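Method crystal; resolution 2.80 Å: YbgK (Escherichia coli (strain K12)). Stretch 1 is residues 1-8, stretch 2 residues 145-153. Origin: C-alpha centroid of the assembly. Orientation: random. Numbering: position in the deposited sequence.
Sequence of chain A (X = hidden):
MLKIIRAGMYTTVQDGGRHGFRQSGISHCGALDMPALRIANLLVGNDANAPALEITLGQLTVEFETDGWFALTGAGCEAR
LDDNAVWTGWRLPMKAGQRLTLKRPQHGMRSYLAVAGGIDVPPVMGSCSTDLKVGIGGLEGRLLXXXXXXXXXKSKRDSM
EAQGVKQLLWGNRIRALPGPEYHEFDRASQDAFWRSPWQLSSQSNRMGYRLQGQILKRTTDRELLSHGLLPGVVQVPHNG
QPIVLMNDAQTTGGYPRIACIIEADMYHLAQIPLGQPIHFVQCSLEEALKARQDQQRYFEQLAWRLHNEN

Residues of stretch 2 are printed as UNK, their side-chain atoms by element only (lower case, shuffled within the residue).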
ATOM      1  N   MET A   1      17.584  20.413 -12.621  1.00 48.80           N
ATOM      2  CA  MET A   1      19.036  20.251 -12.595  1.00 48.92           C
ATOM      3  C   MET A   1      19.495  18.803 -12.910  1.00 51.00           C
ATOM      4  O   MET A   1      20.701  18.592 -13.045  1.00 50.78           O
ATOM      5  CB  MET A   1      19.626  20.717 -11.249  1.00 51.79           C
ATOM      6  CG  MET A   1      19.626  22.225 -11.064  1.00 57.28           C
ATOM      7  SD  MET A   1      20.809  23.096 -12.127  1.00 63.22           S
ATOM      8  CE  MET A   1      20.436  24.784 -11.696  1.00 61.80           C
ATOM      9  N   LEU A   2      18.566  17.820 -13.052  1.00 46.00           N
ATOM     10  CA  LEU A   2      18.935  16.442 -13.413  1.00 44.65           C
ATOM     11  C   LEU A   2      18.130  16.031 -14.638  1.00 48.00           C
ATOM     12  O   LEU A   2      16.969  15.656 -14.496  1.00 46.95           O
ATOM     13  CB  LEU A   2      18.703  15.465 -12.241  1.00 43.47           C
ATOM     14  CG  LEU A   2      18.933  13.968 -12.522  1.00 47.10           C
ATOM     15  CD1 LEU A   2      20.332  13.721 -13.036  1.00 47.61           C
ATOM     16  CD2 LEU A   2      18.676  13.142 -11.278  1.00 48.48           C
ATOM     17  N   LYS A   3      18.736  16.130 -15.835  1.00 44.88           N
ATOM     18  CA  LYS A   3      18.085  15.800 -17.105  1.00 44.64           C
ATOM     19  C   LYS A   3      18.136  14.301 -17.366  1.00 47.28           C
ATOM     20  O   LYS A   3      19.169  13.674 -17.134  1.00 46.53           O
ATOM     21  CB  LYS A   3      18.757  16.578 -18.253  1.00 48.50           C
ATOM     22  CG  LYS A   3      18.110  16.439 -19.630  1.00 63.56           C
ATOM     23  CD  LYS A   3      18.997  17.071 -20.696  1.00 74.89           C
ATOM     24  CE  LYS A   3      18.392  17.012 -22.076  1.00 86.11           C
ATOM     25  NZ  LYS A   3      19.433  17.116 -23.133  1.00 96.07           N
ATOM     26  N   ILE A   4      17.017  13.740 -17.864  1.00 43.39           N
ATOM     27  CA  ILE A   4      16.882  12.316 -18.176  1.00 42.44           C
ATOM     28  C   ILE A   4      16.822  12.125 -19.697  1.00 46.84           C
ATOM     29  O   ILE A   4      16.043  12.799 -20.372  1.00 46.72           O
ATOM     30  CB  ILE A   4      15.625  11.746 -17.467  1.00 44.66           C
ATOM     31  CG1 ILE A   4      15.862  11.630 -15.934  1.00 44.32           C
ATOM     32  CG2 ILE A   4      15.173  10.399 -18.067  1.00 45.00           C
ATOM     33  CD1 ILE A   4      15.021  12.580 -15.087  1.00 51.04           C
ATOM     34  N   ILE A   5      17.616  11.164 -20.211  1.00 43.68           N
ATOM     35  CA  ILE A   5      17.695  10.814 -21.629  1.00 44.38           C
ATOM     36  C   ILE A   5      16.835   9.557 -21.812  1.00 47.99           C
ATOM     37  O   ILE A   5      15.709   9.690 -22.268  1.00 47.87           O
ATOM     38  CB  ILE A   5      19.189  10.665 -22.049  1.00 48.03           C
ATOM     39  CG1 ILE A   5      19.870  12.065 -22.137  1.00 49.31           C
ATOM     40  CG2 ILE A   5      19.348   9.892 -23.375  1.00 49.52           C
ATOM     41  CD1 ILE A   5      20.581  12.547 -20.857  1.00 55.89           C
ATOM     42  N   ARG A   6      17.306   8.379 -21.385  1.00 44.05           N
ATOM     43  CA  ARG A   6      16.500   7.153 -21.421  1.00 43.48           C
ATOM     44  C   ARG A   6      16.016   6.931 -19.993  1.00 46.17           C
ATOM     45  O   ARG A   6      16.829   6.879 -19.073  1.00 45.34           O
ATOM     46  CB  ARG A   6      17.256   5.937 -21.998  1.00 44.35           C
ATOM     47  CG  ARG A   6      18.596   5.606 -21.357  1.00 56.75           C
ATOM     48  CD  ARG A   6      19.110   4.234 -21.709  1.00 68.72           C
ATOM     49  NE  ARG A   6      20.401   3.965 -21.073  1.00 78.39           N
ATOM     50  CZ  ARG A   6      21.113   2.851 -21.234  1.00 93.56           C
ATOM     51  NH1 ARG A   6      20.665   1.869 -22.010  1.00 82.25           N
ATOM     52  NH2 ARG A   6      22.282   2.710 -20.619  1.00 79.80           N
ATOM     53  N   ALA A   7      14.691   6.908 -19.781  1.00 42.30           N
ATOM     54  CA  ALA A   7      14.136   6.711 -18.438  1.00 41.08           C
ATOM     55  C   ALA A   7      14.064   5.212 -18.078  1.00 44.15           C
ATOM     56  O   ALA A   7      14.240   4.874 -16.917  1.00 42.99           O
ATOM     57  CB  ALA A   7      12.761   7.360 -18.315  1.00 41.79           C
ATOM     58  N   GLY A   8      13.781   4.345 -19.049  1.00 40.99           N
ATOM     59  CA  GLY A   8      13.699   2.896 -18.848  1.00 40.39           C
ATOM     60  C   GLY A   8      12.268   2.400 -18.880  1.00 44.07           C
ATOM     61  O   GLY A   8      11.422   3.011 -19.537  1.00 44.06           O
ATOM     62  N   UNK A 145       9.768   9.555 -18.138  1.00 37.40           N
ATOM     63  CA  UNK A 145       9.893   9.307 -19.579  1.00 38.26           C
ATOM     64  C   UNK A 145      11.127  10.054 -20.121  1.00 43.21           C
ATOM     65  O   UNK A 145      11.828  10.720 -19.355  1.00 42.66           O
ATOM     66  c   UNK A 145       8.602   9.699 -20.342  1.00 41.65           C
ATOM     67  c   UNK A 145       5.992  12.469 -20.686  1.00 80.88           C
ATOM     68  n   UNK A 145       5.870  13.806 -21.328  1.00 91.06           N
ATOM     69  c   UNK A 145       8.038  11.079 -20.083  1.00 57.98           C
ATOM     70  c   UNK A 145       7.011  11.469 -21.173  1.00 70.15           C
ATOM     71  N   UNK A 146      11.418   9.905 -21.425  1.00 40.89           N
ATOM     72  CA  UNK A 146      12.580  10.537 -22.068  1.00 41.57           C
ATOM     73  C   UNK A 146      12.380  12.050 -22.212  1.00 46.69           C
ATOM     74  O   UNK A 146      11.295  12.489 -22.595  1.00 46.80           O
ATOM     75  c   UNK A 146      13.136   8.434 -23.452  1.00 52.94           C
ATOM     76  o   UNK A 146      12.542   7.705 -22.629  1.00 52.79           O
ATOM     77  c   UNK A 146      12.825   9.920 -23.457  1.00 44.09           C
ATOM     78  o   UNK A 146      13.977   8.002 -24.269  1.00 58.80           O
ATOM     79  N   UNK A 147      13.409  12.825 -21.886  1.00 43.77           N
ATOM     80  CA  UNK A 147      13.373  14.280 -21.998  1.00 44.62           C
ATOM     81  C   UNK A 147      13.017  15.069 -20.748  1.00 48.21           C
ATOM     82  O   UNK A 147      13.203  16.287 -20.749  1.00 48.60           O
ATOM     83  N   UNK A 148      12.492  14.423 -19.678  1.00 43.83           N
ATOM     84  CA  UNK A 148      12.116  15.134 -18.439  1.00 43.57           C
ATOM     85  C   UNK A 148      13.342  15.562 -17.620  1.00 47.44           C
ATOM     86  O   UNK A 148      14.416  14.978 -17.771  1.00 46.81           O
ATOM     87  o   UNK A 148       9.364  14.649 -18.987  1.00 56.98           O
ATOM     88  o   UNK A 148       9.285  12.875 -17.683  1.00 60.90           O
ATOM     89  c   UNK A 148      11.217  14.254 -17.545  1.00 44.42           C
ATOM     90  c   UNK A 148       9.867  13.889 -18.130  1.00 55.49           C
ATOM     91  N   UNK A 149      13.159  16.588 -16.754  1.00 44.38           N
ATOM     92  CA  UNK A 149      14.183  17.105 -15.833  1.00 44.36           C
ATOM     93  C   UNK A 149      13.617  17.166 -14.414  1.00 48.06           C
ATOM     94  O   UNK A 149      12.495  17.631 -14.213  1.00 47.83           O
ATOM     95  c   UNK A 149      16.622  21.786 -17.866  1.00 91.96           C
ATOM     96  c   UNK A 149      15.577  19.570 -18.408  1.00 67.27           C
ATOM     97  n   UNK A 149      16.548  22.942 -17.217  1.00 79.78           N
ATOM     98  c   UNK A 149      15.697  18.424 -17.423  1.00 56.38           C
ATOM     99  n   UNK A 149      17.681  21.539 -18.634  1.00 79.86           N
ATOM    100  c   UNK A 149      14.702  18.490 -16.262  1.00 45.91           C
ATOM    101  n   UNK A 149      15.640  20.886 -17.753  1.00 76.36           N
ATOM    102  N   UNK A 150      14.390  16.689 -13.438  1.00 44.35           N
ATOM    103  CA  UNK A 150      13.988  16.656 -12.038  1.00 43.90           C
ATOM    104  C   UNK A 150      14.849  17.667 -11.278  1.00 49.16           C
ATOM    105  O   UNK A 150      16.072  17.559 -11.320  1.00 48.84           O
ATOM    106  c   UNK A 150      14.123  15.227 -11.485  1.00 42.71           C
ATOM    107  c   UNK A 150      13.141  12.954 -11.222  1.00 48.26           C
ATOM    108  c   UNK A 150      12.857  14.366 -11.602  1.00 46.72           C
ATOM    109  c   UNK A 150      12.273  14.393 -13.010  1.00 47.23           C
ATOM    110  N   UNK A 151      14.261  18.683 -10.605  1.00 47.11           N
ATOM    111  CA  UNK A 151      15.094  19.698  -9.925  1.00 48.23           C
ATOM    112  C   UNK A 151      15.711  19.259  -8.582  1.00 52.08           C
ATOM    113  O   UNK A 151      15.000  18.875  -7.661  1.00 51.03           O
ATOM    114  c   UNK A 151      12.840  20.495 -10.405  1.00 54.94           C
ATOM    115  c   UNK A 151      12.829  19.016 -10.475  1.00 48.91           C
ATOM    116  c   UNK A 151      14.124  20.868  -9.708  1.00 50.99           C
ATOM    117  N   UNK A 152      17.030  19.398  -8.458  1.00 49.38           N
ATOM    118  CA  UNK A 152      17.748  18.996  -7.252  1.00 48.97           C
ATOM    119  C   UNK A 152      17.630  20.083  -6.181  1.00 54.20           C
ATOM    120  O   UNK A 152      17.538  21.266  -6.507  1.00 55.21           O
ATOM    121  c   UNK A 152      18.358  16.465  -8.679  1.00 57.91           C
ATOM    122  c   UNK A 152      19.329  17.640  -8.767  1.00 51.95           C
ATOM    123  c   UNK A 152      20.030  18.233  -6.396  1.00 52.84           C
ATOM    124  c   UNK A 152      19.231  18.686  -7.617  1.00 52.32           C
ATOM    125  N   UNK A 153      17.627  19.657  -4.917  1.00 50.44           N
ATOM    126  CA  UNK A 153      17.555  20.535  -3.758  1.00 51.45           C
ATOM    127  C   UNK A 153      18.921  21.068  -3.383  1.00 56.77           C
ATOM    128  O   UNK A 153      19.927  20.696  -3.988  1.00 56.16           O
TER

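Position 145 carries four carbons in a row ending in a nitrogen. Its CA-to-CB bond points away from stretch 1, so the backbone does the touching: the carbonyl carbon of 145 lies 3.6 Å from Ala 7 CB, and the carbonyl O of 145 lies 3.6 Å from Ile 4 CG2. This is Lys 145.

Position 146 has two carbons, the second bearing two oxygens, and one of these oxygens lies close to Ile 5 O. The short carboxylate makes it Asp 146. Asp 146 OD2 comes within 3.1 Å of Ile 5 O, but both atoms are acceptors and no hydrogen bond joins them. Asp 146 CA, 3.2 Å from the same Ile 5 O, makes a CA-H...O contact.

Position 147 has no side-chain atoms. Its N donates to Ile 4 O at 3.0 Å. A CB would be jammed against the carbonyl O of Asp 146, so the backbone itself calls for Gly 147.

Position 148 again shows two carbons, the second with two oxygens. Toward stretch 1 it offers its backbone, the O of 148 accepting from Ile 4 N at 2.9 Å. This is Asp 148. It closes a type II turn begun at Lys 145, whose N gives a weak hydrogen bond to Asp 148 OD2 at 3.4 Å.

Position 149 runs three carbons, a nitrogen, then a carbon holding two more nitrogens. It sits on the same sheet face as Lys 3, and the chains meet through their aliphatic parts. The guanidinium makes it Arg 149, with Lys 3 CB to Arg 149 CG at 3.7 Å.

Position 150 has four carbons forked at the second. It shares the other face with Leu 2, and one branch tip packs against Ile 4. This fits Leu 150, whose CD1 lies 3.9 Å from Ile 4 CD1.

At position 151, three carbons close a ring onto the backbone N. The CA-to-CB bond points away, while the CA lies near Met 1 N. The ring identifies Pro 151.

Position 152 has four carbons forked at the first, one arm two carbons long. Its CA-to-CB bond points toward stretch 1, and the long arm meets Leu 2 and Met 1. This is Ile 152: CD1 lies 3.7 Å from Leu 2 CB, and CG1 4.0 Å from Met 1 CB.

Position 153 has no side-chain atoms and makes no contact; it is Gly 153.

The contact is a short antiparallel pairing. Leu 150 N donates to Leu 2 O, nearly straight, and Leu 2 N returns a weak bond to Leu 150 O. The turn continues the ladder to Ile 4. Backbone bonds set the register, and apolar side chains add packing around it.

Stretch 2 (145-153) KDGDRLPIG
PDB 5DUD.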